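Side-chain contact in R.MvaI (Kocuria varians, PDB 2OA9), which is a monomeric restriction endonuclease that recognises its DNA target asymmetrically and probably cuts it with the help of divalent metal ions: residues K36-L41 and I57-H62. Residues are numbered along the deposited sequence; the frame is centred on the assembly and turned at random.
With CD (cadmium ion), chain E.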
loop_
_atom_site.group_PDB
_atom_site.type_symbol
_atom_site.label_atom_id
_atom_site.label_comp_id
_atom_site.label_asym_id
_atom_site.label_seq_id
_atom_site.Cartn_x
_atom_site.Cartn_y
_atom_site.Cartn_z
ATOM N N LYS A 36 -19.456 1.780 4.243
ATOM C CA LYS A 36 -20.268 1.893 3.035
ATOM C C LYS A 36 -21.267 3.052 3.130
ATOM O O LYS A 36 -21.536 3.739 2.149
ATOM C CB LYS A 36 -21.009 0.566 2.761
ATOM C CG LYS A 36 -21.845 0.515 1.476
ATOM C CD LYS A 36 -23.169 -0.243 1.663
ATOM C CE LYS A 36 -24.348 0.498 1.045
ATOM N NZ LYS A 36 -24.093 0.926 -0.360
ATOM N N THR A 37 -21.819 3.273 4.315
ATOM C CA THR A 37 -22.709 4.398 4.509
ATOM C C THR A 37 -21.925 5.682 4.280
ATOM O O THR A 37 -22.432 6.595 3.654
ATOM C CB THR A 37 -23.325 4.383 5.899
ATOM O OG1 THR A 37 -24.177 3.235 6.039
ATOM C CG2 THR A 37 -24.235 5.586 6.125
ATOM N N PHE A 38 -20.689 5.745 4.781
ATOM C CA PHE A 38 -19.862 6.938 4.542
ATOM C C PHE A 38 -19.635 7.177 3.039
ATOM O O PHE A 38 -19.725 8.309 2.556
ATOM C CB PHE A 38 -18.535 6.811 5.310
ATOM C CG PHE A 38 -17.728 8.073 5.338
ATOM C CD1 PHE A 38 -17.853 8.957 6.372
ATOM C CD2 PHE A 38 -16.816 8.336 4.364
ATOM C CE1 PHE A 38 -17.102 10.094 6.424
ATOM C CE2 PHE A 38 -16.068 9.506 4.406
ATOM C CZ PHE A 38 -16.230 10.367 5.451
ATOM N N GLU A 39 -19.343 6.095 2.317
ATOM C CA GLU A 39 -19.176 6.144 0.859
ATOM C C GLU A 39 -20.427 6.674 0.178
ATOM O O GLU A 39 -20.337 7.492 -0.731
ATOM C CB GLU A 39 -18.859 4.760 0.292
ATOM C CG GLU A 39 -17.488 4.186 0.645
ATOM C CD GLU A 39 -17.321 2.779 0.063
ATOM O OE1 GLU A 39 -18.101 2.402 -0.850
ATOM O OE2 GLU A 39 -16.424 2.041 0.492
ATOM N N ASP A 40 -21.607 6.218 0.617
ATOM C CA ASP A 40 -22.877 6.751 0.096
ATOM C C ASP A 40 -23.085 8.246 0.330
ATOM O O ASP A 40 -23.596 8.969 -0.517
ATOM C CB ASP A 40 -24.083 6.028 0.732
ATOM C CG ASP A 40 -24.129 4.540 0.419
ATOM O OD1 ASP A 40 -23.547 4.100 -0.603
ATOM O OD2 ASP A 40 -24.767 3.730 1.144
ATOM N N LEU A 41 -22.691 8.718 1.505
ATOM C CA LEU A 41 -22.916 10.097 1.868
ATOM C C LEU A 41 -21.947 10.992 1.092
ATOM O O LEU A 41 -22.273 12.102 0.688
ATOM C CB LEU A 41 -22.750 10.260 3.374
ATOM C CG LEU A 41 -23.820 9.606 4.256
ATOM C CD1 LEU A 41 -23.337 9.473 5.687
ATOM C CD2 LEU A 41 -25.135 10.373 4.185
ATOM N N ILE A 57 -11.499 6.414 -3.422
ATOM C CA ILE A 57 -11.003 6.732 -2.086
ATOM C C ILE A 57 -11.390 5.562 -1.201
ATOM O O ILE A 57 -12.586 5.294 -1.006
ATOM C CB ILE A 57 -11.636 8.022 -1.571
ATOM C CG1 ILE A 57 -11.305 9.173 -2.529
ATOM C CG2 ILE A 57 -11.147 8.330 -0.135
ATOM C CD1 ILE A 57 -12.006 10.498 -2.186
ATOM N N GLU A 58 -10.403 4.855 -0.671
ATOM C CA GLU A 58 -10.716 3.755 0.211
ATOM C C GLU A 58 -11.147 4.312 1.573
ATOM O O GLU A 58 -10.548 5.263 2.096
ATOM C CB GLU A 58 -9.530 2.814 0.361
ATOM C CG GLU A 58 -9.313 1.931 -0.873
ATOM C CD GLU A 58 -8.959 0.502 -0.517
ATOM O OE1 GLU A 58 -8.801 -0.327 -1.446
ATOM O OE2 GLU A 58 -8.833 0.204 0.696
ATOM N N ILE A 59 -12.208 3.719 2.094
ATOM C CA ILE A 59 -12.813 4.100 3.353
ATOM C C ILE A 59 -12.806 2.908 4.287
ATOM O O ILE A 59 -13.411 1.882 3.988
ATOM C CB ILE A 59 -14.259 4.546 3.148
ATOM C CG1 ILE A 59 -14.346 5.638 2.067
ATOM C CG2 ILE A 59 -14.860 5.019 4.453
ATOM C CD1 ILE A 59 -13.958 6.999 2.501
ATOM N N LYS A 60 -12.183 3.048 5.450
ATOM C CA LYS A 60 -12.204 2.009 6.481
ATOM C C LYS A 60 -12.337 2.634 7.856
ATOM O O LYS A 60 -11.970 3.775 8.010
ATOM C CB LYS A 60 -10.907 1.205 6.444
ATOM C CG LYS A 60 -10.575 0.598 5.085
ATOM C CD LYS A 60 -10.116 -0.829 5.167
ATOM C CE LYS A 60 -10.969 -1.757 4.319
ATOM N NZ LYS A 60 -12.417 -1.558 4.661
ATOM N N THR A 61 -12.837 1.888 8.839
ATOM C CA THR A 61 -12.745 2.316 10.228
ATOM C C THR A 61 -11.359 2.034 10.769
ATOM O O THR A 61 -10.597 1.308 10.171
ATOM C CB THR A 61 -13.750 1.635 11.142
ATOM O OG1 THR A 61 -13.460 0.243 11.201
ATOM C CG2 THR A 61 -15.180 1.733 10.620
ATOM N N HIS A 62 -11.052 2.611 11.925
ATOM C CA HIS A 62 -9.743 2.337 12.558
ATOM C C HIS A 62 -9.665 0.848 12.846
ATOM O O HIS A 62 -8.598 0.230 12.698
ATOM C CB HIS A 62 -9.558 3.111 13.884
ATOM C CG HIS A 62 -9.416 4.612 13.581
ATOM N ND1 HIS A 62 -8.195 5.225 13.417
ATOM C CD2 HIS A 62 -10.355 5.577 13.378
ATOM C CE1 HIS A 62 -8.382 6.480 13.073
ATOM N NE2 HIS A 62 -9.676 6.719 13.053
HETATM CD CD CD E . -6.180 4.454 14.274
HETATM O O HOH W 1 -13.951 2.542 -0.018
#
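In this PD-(D/E)XK-clan nuclease, helix 33-49 packs on strand 58-61, which carries Glu58 and Ile59, both calcium ligands in another structure of the enzyme; no metal occupies that site here. The CB of Ile59 is directed toward the helix, and its side chain meets Phe38 and Glu39 together. Ile59 CD1 lies obliquely against the ring, 3.7 Å from Phe38 CD2. Ile59 CG2 lies 3.9 Å from Phe38 CD2 as well. The two side chains cross at roughly a right angle. Phe38 is brought there by a chi1 of -169°, which sets CG opposite the backbone N and sends the ring out from the helix to the strand. Glu39 runs alongside Ile59 in the opposite sense, its CG 3.7 Å from Ile59 CG1. Beyond CG its extended chain carries the carboxylate to a bridging water, which donates to Glu39 OE2 at 2.6 Å. The same water donates to Ile57 O and accepts from Ile59 N at 3.0 Å. It thus joins residues 36-41 to 57-62, between which there is no direct hydrogen bond. Cutting Ile59 back to an alanine removes CG1, CG2 and CD1, and would probably leave a gap beside the Phe38 ring and weaken the contact with Glu39 CG. At the first residue of the next helix, 62-66, His62 ND1 binds a cadmium ion that Glu237 also binds. Strand 58-61 pairs in parallel with strand 166-176, whose Ala167 and Ile169 also touch Ile59, and Phe38 is enclosed further by Ile15 and Val18 of helix 6-19 and, edge-to-face, by Tyr184 of strand 179-192.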